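Local coordinates for protein STING-associated CdnE c-di-GMP synthase (Flavobacteriaceae, PDB 6WT8) that probably synthesises the cyclic dinucleotide c-di-GMP as the CD-NTase partner of a bacterial STING receptor in CBASS antiphage defence, at residues A[27-32]-A[296-301]. Sequence-based numbering, arbitrary orientation.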
ATOM      1  N   TYR A  27       1.431   3.952  21.850  1.00 16.85           N
ATOM      2  CA  TYR A  27       1.988   4.706  22.974  1.00 20.28           C
ATOM      3  C   TYR A  27       0.943   5.607  23.625  1.00 20.87           C
ATOM      4  O   TYR A  27       0.989   5.809  24.843  1.00 21.98           O
ATOM      5  CB  TYR A  27       3.188   5.547  22.538  1.00 29.13           C
ATOM      6  CG  TYR A  27       4.510   4.811  22.610  1.00 42.75           C
ATOM      7  CD1 TYR A  27       4.558   3.420  22.535  1.00 49.36           C
ATOM      8  CD2 TYR A  27       5.706   5.516  22.770  1.00 50.09           C
ATOM      9  CE1 TYR A  27       5.757   2.748  22.613  1.00 57.26           C
ATOM     10  CE2 TYR A  27       6.911   4.860  22.848  1.00 48.11           C
ATOM     11  CZ  TYR A  27       6.932   3.482  22.772  1.00 58.49           C
ATOM     12  OH  TYR A  27       8.135   2.824  22.854  1.00 60.26           O
ATOM     13  N   SER A  28      -0.024   6.120  22.849  1.00 20.98           N
ATOM     14  CA  SER A  28      -0.983   7.006  23.486  1.00 17.79           C
ATOM     15  C   SER A  28      -1.851   6.248  24.453  1.00 21.24           C
ATOM     16  O   SER A  28      -2.448   6.870  25.336  1.00 23.73           O
ATOM     17  CB  SER A  28      -1.862   7.730  22.454  1.00 19.36           C
ATOM     18  OG  SER A  28      -2.702   6.833  21.673  1.00 17.71           O
ATOM     19  N   GLU A  29      -1.910   4.908  24.343  1.00 21.50           N
ATOM     20  CA  GLU A  29      -2.646   4.136  25.356  1.00 20.53           C
ATOM     21  C   GLU A  29      -2.103   4.366  26.763  1.00 23.51           C
ATOM     22  O   GLU A  29      -2.874   4.444  27.728  1.00 31.69           O
ATOM     23  CB  GLU A  29      -2.569   2.632  25.070  1.00 22.24           C
ATOM     24  CG  GLU A  29      -3.407   2.184  23.907  1.00 24.59           C
ATOM     25  CD  GLU A  29      -3.272   0.694  23.715  1.00 20.79           C
ATOM     26  OE1 GLU A  29      -3.708  -0.033  24.655  1.00 24.99           O
ATOM     27  OE2 GLU A  29      -2.728   0.296  22.663  1.00 22.03           O
ATOM     28  N   THR A  30      -0.778   4.337  26.924  1.00 25.99           N
ATOM     29  CA  THR A  30      -0.228   4.429  28.272  1.00 27.61           C
ATOM     30  C   THR A  30       0.260   5.814  28.624  1.00 31.15           C
ATOM     31  O   THR A  30       0.477   6.087  29.811  1.00 36.22           O
ATOM     32  CB  THR A  30       0.955   3.481  28.479  1.00 35.41           C
ATOM     33  OG1 THR A  30       1.914   3.635  27.414  1.00 31.98           O
ATOM     34  CG2 THR A  30       0.488   2.012  28.645  1.00 48.98           C
ATOM     35  N   LEU A  31       0.484   6.674  27.637  1.00 25.58           N
ATOM     36  CA  LEU A  31       1.057   7.977  27.940  1.00 25.86           C
ATOM     37  C   LEU A  31       0.063   9.102  27.787  1.00 24.74           C
ATOM     38  O   LEU A  31       0.317  10.201  28.275  1.00 28.92           O
ATOM     39  CB  LEU A  31       2.259   8.274  27.036  1.00 22.60           C
ATOM     40  CG  LEU A  31       3.399   7.261  27.092  1.00 27.20           C
ATOM     41  CD1 LEU A  31       4.385   7.511  25.946  1.00 32.68           C
ATOM     42  CD2 LEU A  31       4.098   7.230  28.468  1.00 33.66           C
ATOM     43  N   SER A  32      -1.065   8.875  27.148  1.00 26.00           N
ATOM     44  CA  SER A  32      -1.958   9.976  26.861  1.00 25.33           C
ATOM     45  C   SER A  32      -3.360   9.640  27.352  1.00 22.30           C
ATOM     46  O   SER A  32      -3.603   8.588  27.972  1.00 27.71           O
ATOM     47  CB  SER A  32      -1.953  10.265  25.358  1.00 24.47           C
ATOM     48  OG  SER A  32      -2.608  11.480  25.064  1.00 29.40           O
ATOM     49  N   LEU A 296      -2.560  13.533  19.028  1.00 16.00           N
ATOM     50  CA  LEU A 296      -3.843  13.111  19.585  1.00 16.30           C
ATOM     51  C   LEU A 296      -3.771  11.684  20.124  1.00 13.83           C
ATOM     52  O   LEU A 296      -3.117  10.807  19.543  1.00 15.46           O
ATOM     53  CB  LEU A 296      -4.927  13.155  18.506  1.00 16.61           C
ATOM     54  CG  LEU A 296      -5.366  14.579  18.113  1.00 19.97           C
ATOM     55  CD1 LEU A 296      -6.493  14.415  17.093  1.00 22.24           C
ATOM     56  CD2 LEU A 296      -5.885  15.334  19.280  1.00 25.50           C
ATOM     57  N   HIS A 297      -4.534  11.449  21.192  1.00 15.73           N
ATOM     58  CA  HIS A 297      -4.791  10.104  21.673  1.00 17.42           C
ATOM     59  C   HIS A 297      -5.551   9.306  20.615  1.00 16.41           C
ATOM     60  O   HIS A 297      -6.313   9.851  19.799  1.00 15.96           O
ATOM     61  CB  HIS A 297      -5.616  10.233  22.937  1.00 16.05           C
ATOM     62  CG  HIS A 297      -6.002   8.927  23.594  1.00 18.41           C
ATOM     63  ND1 HIS A 297      -7.211   8.282  23.351  1.00 19.46           N
ATOM     64  CD2 HIS A 297      -5.397   8.239  24.597  1.00 20.41           C
ATOM     65  CE1 HIS A 297      -7.289   7.215  24.123  1.00 20.75           C
ATOM     66  NE2 HIS A 297      -6.211   7.172  24.899  1.00 19.93           N
ATOM     67  N   TYR A 298      -5.361   7.974  20.616  1.00 15.13           N
ATOM     68  CA  TYR A 298      -5.924   7.169  19.514  1.00 16.06           C
ATOM     69  C   TYR A 298      -7.448   7.289  19.382  1.00 14.23           C
ATOM     70  O   TYR A 298      -7.947   7.282  18.254  1.00 16.73           O
ATOM     71  CB  TYR A 298      -5.502   5.692  19.648  1.00 15.55           C
ATOM     72  CG  TYR A 298      -6.217   4.903  20.729  1.00 16.30           C
ATOM     73  CD1 TYR A 298      -5.798   4.954  22.076  1.00 19.07           C
ATOM     74  CD2 TYR A 298      -7.366   4.169  20.436  1.00 18.39           C
ATOM     75  CE1 TYR A 298      -6.500   4.265  23.072  1.00 19.12           C
ATOM     76  CE2 TYR A 298      -8.071   3.492  21.426  1.00 16.78           C
ATOM     77  CZ  TYR A 298      -7.639   3.527  22.726  1.00 19.65           C
ATOM     78  OH  TYR A 298      -8.343   2.865  23.721  1.00 24.01           O
ATOM     79  N   LEU A 299      -8.187   7.456  20.490  1.00 16.07           N
ATOM     80  CA  LEU A 299      -9.649   7.563  20.364  1.00 15.22           C
ATOM     81  C   LEU A 299     -10.021   8.848  19.645  1.00 18.67           C
ATOM     82  O   LEU A 299     -11.025   8.890  18.935  1.00 18.97           O
ATOM     83  CB  LEU A 299     -10.337   7.508  21.743  1.00 19.59           C
ATOM     84  CG  LEU A 299     -10.273   6.115  22.438  1.00 17.11           C
ATOM     85  CD1 LEU A 299     -10.826   6.231  23.815  1.00 20.45           C
ATOM     86  CD2 LEU A 299     -11.064   5.048  21.672  1.00 21.31           C
ATOM     87  N   ASP A 300      -9.243   9.915  19.846  1.00 16.91           N
ATOM     88  CA  ASP A 300      -9.574  11.171  19.195  1.00 17.15           C
ATOM     89  C   ASP A 300      -9.295  11.117  17.700  1.00 17.59           C
ATOM     90  O   ASP A 300      -9.819  11.966  16.970  1.00 17.36           O
ATOM     91  CB  ASP A 300      -8.791  12.326  19.845  1.00 18.31           C
ATOM     92  CG  ASP A 300      -9.241  12.599  21.298  1.00 23.20           C
ATOM     93  OD1 ASP A 300     -10.317  12.137  21.702  1.00 25.15           O
ATOM     94  OD2 ASP A 300      -8.525  13.284  22.069  1.00 26.60           O
ATOM     95  N   LEU A 301      -8.518  10.132  17.215  1.00 15.42           N
ATOM     96  CA  LEU A 301      -8.340   9.980  15.778  1.00 13.99           C
ATOM     97  C   LEU A 301      -9.625   9.612  15.077  1.00 15.50           C
ATOM     98  O   LEU A 301      -9.745   9.851  13.855  1.00 17.51           O
ATOM     99  CB  LEU A 301      -7.290   8.912  15.451  1.00 15.47           C
ATOM    100  CG  LEU A 301      -5.906   9.216  16.002  1.00 16.00           C
ATOM    101  CD1 LEU A 301      -4.956   8.034  15.732  1.00 19.21           C
ATOM    102  CD2 LEU A 301      -5.322  10.506  15.421  1.00 15.07           C
TER
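The short helix 27-31 meets the turn leading into helix 300-314 where Ser28 and His297 bring their CA atoms to 5.2 Å, the closest CA pair across the two segments. This is helix-to-turn packing in the largely helical periphery of the CD-NTase fold, well away from the centre of the chain, tying an early part of the chain to a helix late in the chain. One hydrogen bond spans the two: Tyr298 N donates to Ser28 OG at 3.1 Å, with a bent N-H...O angle of 136°. The hydroxyl is put there by chi1 of 64°, which sets OG between the backbone N and the carbonyl carbon; it also lies in the plane of the Tyr298 ring, at its edge, 3.6 Å from CD1. Beside it, the methylene Glu29 CG rests 3.8 Å from Tyr298 CE1, while the carboxylate turns elsewhere, its OE2 forming a salt bridge with Lys56 NZ and accepting a hydrogen bond from Met26 N. Tyr298 continues onto helix 46-56, where its OH bonds Ser48 OG and its ring packs on Ile51 and Met55. Within the turn, Tyr298 CD1 sits over one face of the His297 imidazole, 3.4 Å above its plane and toward the rim. Glu43 OE2 bonds His297 NE2, which helps fix the ring's rotation. His297 CD2 approaches Ser28 O at 3.3 Å, the same carbonyl oxygen that accepts Ser32 N within the helix.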